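Local coordinates for succinoglycan biosynthesis protein (Bacillus cereus ATCC 14579, PDB 2QGM) that is of uncertain activity but belongs to the erythromycin esterase-like family, whose characterised members include hydrolases that open the macrolide lactone ring, at residues Leu79-Thr83 / Gly340-Thr344; Asp370-Asn375 / Arg405-Ser409. All blocks are in the same frame, centred on the assembly; numbering follows the deposited sequence.

Interaction 1: residues Leu79-Thr83 / Gly340-Thr344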
loop_
_atom_site.group_PDB
_atom_site.type_symbol
_atom_site.label_atom_id
_atom_site.label_comp_id
_atom_site.label_asym_id
_atom_site.label_seq_id
_atom_site.Cartn_x
_atom_site.Cartn_y
_atom_site.Cartn_z
ATOM N N LEU A 79 4.040 -0.138 -4.965
ATOM C CA LEU A 79 3.848 -1.503 -5.449
ATOM C C LEU A 79 2.385 -1.899 -5.299
ATOM O O LEU A 79 1.942 -2.270 -4.212
ATOM C CB LEU A 79 4.715 -2.476 -4.644
ATOM C CG LEU A 79 6.206 -2.167 -4.513
ATOM C CD1 LEU A 79 6.818 -3.058 -3.434
ATOM C CD2 LEU A 79 6.899 -2.380 -5.854
ATOM N N GLY A 80 1.639 -1.834 -6.395
ATOM C CA GLY A 80 0.226 -2.173 -6.335
ATOM C C GLY A 80 -0.139 -3.640 -6.483
ATOM O O GLY A 80 0.720 -4.501 -6.674
ATOM N N GLU A 81 -1.434 -3.910 -6.362
ATOM C CA GLU A 81 -1.994 -5.247 -6.520
ATOM C C GLU A 81 -3.364 -5.085 -7.173
ATOM O O GLU A 81 -4.181 -4.253 -6.749
ATOM C CB GLU A 81 -2.090 -5.969 -5.164
ATOM C CG GLU A 81 -2.640 -5.124 -4.029
ATOM C CD GLU A 81 -2.417 -5.774 -2.679
ATOM O OE1 GLU A 81 -1.276 -6.206 -2.415
ATOM O OE2 GLU A 81 -3.371 -5.846 -1.873
ATOM N N ASN A 82 -3.600 -5.869 -8.223
ATOM C CA ASN A 82 -4.849 -5.793 -8.968
ATOM C C ASN A 82 -6.075 -6.151 -8.136
ATOM O O ASN A 82 -7.162 -5.621 -8.361
ATOM C CB ASN A 82 -4.781 -6.684 -10.212
ATOM C CG ASN A 82 -5.588 -6.119 -11.362
ATOM O OD1 ASN A 82 -6.397 -5.210 -11.169
ATOM N ND2 ASN A 82 -5.373 -6.646 -12.565
ATOM N N THR A 83 -5.902 -7.068 -7.193
ATOM C CA THR A 83 -6.983 -7.460 -6.301
ATOM C C THR A 83 -6.347 -7.582 -4.931
ATOM O O THR A 83 -5.131 -7.404 -4.785
ATOM C CB THR A 83 -7.598 -8.833 -6.662
ATOM O OG1 THR A 83 -6.809 -9.880 -6.078
ATOM C CG2 THR A 83 -7.650 -9.013 -8.176
ATOM N N GLY A 340 2.268 -0.737 -11.176
ATOM C CA GLY A 340 0.940 -1.307 -11.040
ATOM C C GLY A 340 0.906 -2.809 -11.272
ATOM O O GLY A 340 1.800 -3.371 -11.907
ATOM N N SER A 341 -0.137 -3.452 -10.759
ATOM C CA SER A 341 -0.318 -4.893 -10.892
ATOM C C SER A 341 -1.461 -5.217 -11.843
ATOM O O SER A 341 -2.558 -4.674 -11.709
ATOM C CB SER A 341 -0.626 -5.505 -9.524
ATOM O OG SER A 341 -1.173 -6.810 -9.645
ATOM N N THR A 342 -1.202 -6.100 -12.803
ATOM C CA THR A 342 -2.233 -6.500 -13.747
ATOM C C THR A 342 -2.305 -8.016 -13.885
ATOM O O THR A 342 -1.298 -8.716 -13.786
ATOM C CB THR A 342 -2.008 -5.883 -15.169
ATOM O OG1 THR A 342 -0.696 -6.205 -15.652
ATOM C CG2 THR A 342 -2.165 -4.370 -15.131
ATOM N N THR A 343 -3.521 -8.514 -14.070
ATOM C CA THR A 343 -3.744 -9.936 -14.261
ATOM C C THR A 343 -4.879 -10.082 -15.260
ATOM O O THR A 343 -5.683 -9.172 -15.427
ATOM C CB THR A 343 -4.086 -10.655 -12.937
ATOM O OG1 THR A 343 -4.178 -12.062 -13.180
ATOM C CG2 THR A 343 -5.405 -10.150 -12.369
ATOM N N THR A 344 -4.938 -11.226 -15.929
ATOM C CA THR A 344 -5.971 -11.447 -16.937
ATOM C C THR A 344 -7.178 -12.267 -16.498
ATOM O O THR A 344 -8.317 -11.825 -16.636
ATOM C CB THR A 344 -5.361 -12.112 -18.187
ATOM O OG1 THR A 344 -4.368 -11.244 -18.748
ATOM C CG2 THR A 344 -6.437 -12.382 -19.231
#
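The backbone of Leu79-Thr83 leaves its strand still aligned with Gly340-Thr344: CA atoms of Gly80 and Gly340 lie 4.8 Å apart, those of Glu81 and Ser341 4.7 Å. Both positions of the first pair are glycines, so no side chain stands between the backbones there. Ser341 is the key side chain. Its CB points at the loop and sits 3.3 Å from both Gly80 O and Glu81 CA, while the t rotamer (chi1 163°) carries Ser341 OG to 3.0 Å from Asn82 N. That hydrogen bond, donated by Asn82 N, is weak, with an N-H...O angle of 145°. Asn82 also points at the strand and loses 80 Å² there, the most of any residue in the contact; its chi1 of -148° lies between wells, and its amide reaches the backbone of Thr342 and Thr343. Glu81 turns its CB away: p and extended at chi2, its carboxylate meets Lys93 in a salt bridge and Tyr140 in a hydrogen bond. Thr342, also p, faces away and bonds His435, whereas Thr343 (t) points toward the loop but engages Ile436 O. The parallel neighbours 76-79 and 336-344 thus meet in the central mixed sheet of the esterase-like fold, with helix 87-104 touching Glu81 and Ser341 and strand 432-439 flanking 336-344.

Interaction 2: residues Asp370-Asn375 / Arg405-Ser409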
loop_
_atom_site.group_PDB
_atom_site.type_symbol
_atom_site.label_atom_id
_atom_site.label_comp_id
_atom_site.label_asym_id
_atom_site.label_seq_id
_atom_site.Cartn_x
_atom_site.Cartn_y
_atom_site.Cartn_z
ATOM N N ASP A 370 -13.361 -8.967 -20.136
ATOM C CA ASP A 370 -13.648 -7.775 -20.938
ATOM C C ASP A 370 -12.600 -7.738 -22.049
ATOM O O ASP A 370 -11.451 -7.362 -21.817
ATOM C CB ASP A 370 -13.547 -6.498 -20.102
ATOM C CG ASP A 370 -14.072 -5.279 -20.843
ATOM O OD1 ASP A 370 -13.760 -5.130 -22.043
ATOM O OD2 ASP A 370 -14.796 -4.462 -20.235
ATOM N N VAL A 371 -12.998 -8.122 -23.258
ATOM C CA VAL A 371 -12.076 -8.165 -24.391
ATOM C C VAL A 371 -11.500 -6.820 -24.829
ATOM O O VAL A 371 -10.630 -6.769 -25.702
ATOM C CB VAL A 371 -12.747 -8.828 -25.605
ATOM C CG1 VAL A 371 -13.339 -10.164 -25.194
ATOM C CG2 VAL A 371 -13.816 -7.909 -26.178
ATOM N N LYS A 372 -11.976 -5.738 -24.229
ATOM C CA LYS A 372 -11.493 -4.408 -24.575
ATOM C C LYS A 372 -10.465 -3.871 -23.571
ATOM O O LYS A 372 -9.734 -2.926 -23.867
ATOM C CB LYS A 372 -12.675 -3.444 -24.669
ATOM C CG LYS A 372 -13.150 -3.172 -26.090
ATOM C CD LYS A 372 -12.113 -2.349 -26.835
ATOM C CE LYS A 372 -12.687 -1.762 -28.115
ATOM N NZ LYS A 372 -11.696 -0.915 -28.840
ATOM N N SER A 373 -10.395 -4.493 -22.400
ATOM C CA SER A 373 -9.480 -4.053 -21.342
ATOM C C SER A 373 -7.985 -4.225 -21.616
ATOM O O SER A 373 -7.570 -5.055 -22.430
ATOM C CB SER A 373 -9.817 -4.777 -20.036
ATOM O OG SER A 373 -9.518 -6.159 -20.124
ATOM N N PHE A 374 -7.175 -3.432 -20.920
ATOM C CA PHE A 374 -5.722 -3.534 -21.047
ATOM C C PHE A 374 -5.356 -4.950 -20.615
ATOM O O PHE A 374 -4.453 -5.569 -21.169
ATOM C CB PHE A 374 -5.025 -2.548 -20.100
ATOM C CG PHE A 374 -5.226 -1.109 -20.459
ATOM C CD1 PHE A 374 -4.583 -0.553 -21.563
ATOM C CD2 PHE A 374 -6.047 -0.296 -19.682
ATOM C CE1 PHE A 374 -4.754 0.792 -21.886
ATOM C CE2 PHE A 374 -6.226 1.050 -19.994
ATOM C CZ PHE A 374 -5.575 1.594 -21.101
ATOM N N ASN A 375 -6.082 -5.444 -19.615
ATOM C CA ASN A 375 -5.852 -6.767 -19.045
ATOM C C ASN A 375 -5.933 -7.927 -20.021
ATOM O O ASN A 375 -5.078 -8.810 -20.015
ATOM C CB ASN A 375 -6.825 -6.990 -17.894
ATOM C CG ASN A 375 -6.621 -5.991 -16.776
ATOM O OD1 ASN A 375 -5.843 -6.224 -15.848
ATOM N ND2 ASN A 375 -7.302 -4.858 -16.871
ATOM N N ARG A 405 -8.947 2.770 -22.124
ATOM C CA ARG A 405 -9.549 1.449 -22.264
ATOM C C ARG A 405 -9.936 0.947 -20.880
ATOM O O ARG A 405 -9.469 1.473 -19.871
ATOM C CB ARG A 405 -8.546 0.473 -22.882
ATOM C CG ARG A 405 -7.978 0.890 -24.234
ATOM C CD ARG A 405 -8.939 0.585 -25.373
ATOM N NE ARG A 405 -8.282 0.684 -26.677
ATOM C CZ ARG A 405 -8.245 1.782 -27.428
ATOM N NH1 ARG A 405 -8.833 2.899 -27.017
ATOM N NH2 ARG A 405 -7.613 1.765 -28.596
ATOM N N PRO A 406 -10.794 -0.080 -20.812
ATOM C CA PRO A 406 -11.194 -0.605 -19.505
ATOM C C PRO A 406 -9.994 -1.154 -18.744
ATOM O O PRO A 406 -9.127 -1.811 -19.328
ATOM C CB PRO A 406 -12.193 -1.701 -19.863
ATOM C CG PRO A 406 -12.796 -1.198 -21.151
ATOM C CD PRO A 406 -11.575 -0.704 -21.894
ATOM N N LEU A 407 -9.941 -0.865 -17.447
ATOM C CA LEU A 407 -8.862 -1.357 -16.598
ATOM C C LEU A 407 -9.512 -2.074 -15.429
ATOM O O LEU A 407 -10.383 -1.526 -14.757
ATOM C CB LEU A 407 -7.994 -0.209 -16.077
ATOM C CG LEU A 407 -6.876 -0.611 -15.101
ATOM C CD1 LEU A 407 -5.807 -1.404 -15.839
ATOM C CD2 LEU A 407 -6.264 0.629 -14.480
ATOM N N LEU A 408 -9.083 -3.306 -15.194
ATOM C CA LEU A 408 -9.628 -4.109 -14.114
ATOM C C LEU A 408 -9.174 -3.578 -12.764
ATOM O O LEU A 408 -8.033 -3.157 -12.617
ATOM C CB LEU A 408 -9.154 -5.550 -14.246
ATOM C CG LEU A 408 -9.526 -6.448 -13.064
ATOM C CD1 LEU A 408 -11.031 -6.689 -13.084
ATOM C CD2 LEU A 408 -8.745 -7.762 -13.141
ATOM N N SER A 409 -10.070 -3.608 -11.785
ATOM C CA SER A 409 -9.753 -3.156 -10.435
ATOM C C SER A 409 -10.775 -3.771 -9.487
ATOM O O SER A 409 -11.960 -3.450 -9.535
ATOM C CB SER A 409 -9.791 -1.633 -10.355
ATOM O OG SER A 409 -9.132 -1.176 -9.185
#
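Asp370 opens a type I beta turn that ends at Ser373, closed by Ser373 N to Asp370 O at 3.1 Å. The same aspartate forms an Asx turn, its OD1 accepting from Lys372 N (2.9 Å, 152°), and its OD2 comes within 3.8 Å of Pro406 CB. Lys372, at the exposed margin, rests its carbonyl on the strand: Lys372 O is 3.5 Å from Pro406 CD and 3.7 Å from Arg405 CB. Its ammonium runs beside a like charge, with Lys372 NZ 4.3 Å from Arg405 NE. Ser373 then takes the N-cap position of helix 374-380. Its p rotamer (chi1 68°) lets OG donate to Asp370 O at 2.8 Å and cap Tyr376 N, so turn and helix start are fused into one capped unit. That unit lies against strand 404-408, one arm of a two-stranded antiparallel sheet with 421-425. Arg405 and Leu407 bond along that sheet to Thr424 and Phe422, whereas the carbonyl of the intervening Pro406 faces the helix: Pro406 O accepts from Phe374 N (3.0 Å, 154°) and also lies 3.0 Å from Ser373 CA in a CA-H...O contact. Phe374 places its ring beneath the strand, with Arg405 CB 3.8 Å from the ring centroid and 17° off the normal, a CH-pi contact; Phe374 CD2 meets Leu407 CD1 at 4.0 Å, and Trp400 packs edge-to-face. Asn375, in the first turn of the helix, points its CB toward the strand and has 61 Å² covered by 405-409, its side chain lying next to Leu407 and Leu408.

Overall arrangement
Along the chain the two contacts come in series: interaction 1 pairs 79-83 with 340-344, and interaction 2 follows with 370-375 and 405-409. Their centres are 12 Å apart on the same side of the chain's centre, at 12 and 22 Å from it, so interaction 1 lies deeper. Thr344 meets the start of helix 374-380, its OG1 2.8 Å from Asn375 O, a probable hydrogen bond. Asn82 touches Leu408 and bonds Ile410 through its backbone. The small sheet 404-408/421-425 is thereby anchored over one edge of the central sheet's strands, the region where relatives probably carry their active site.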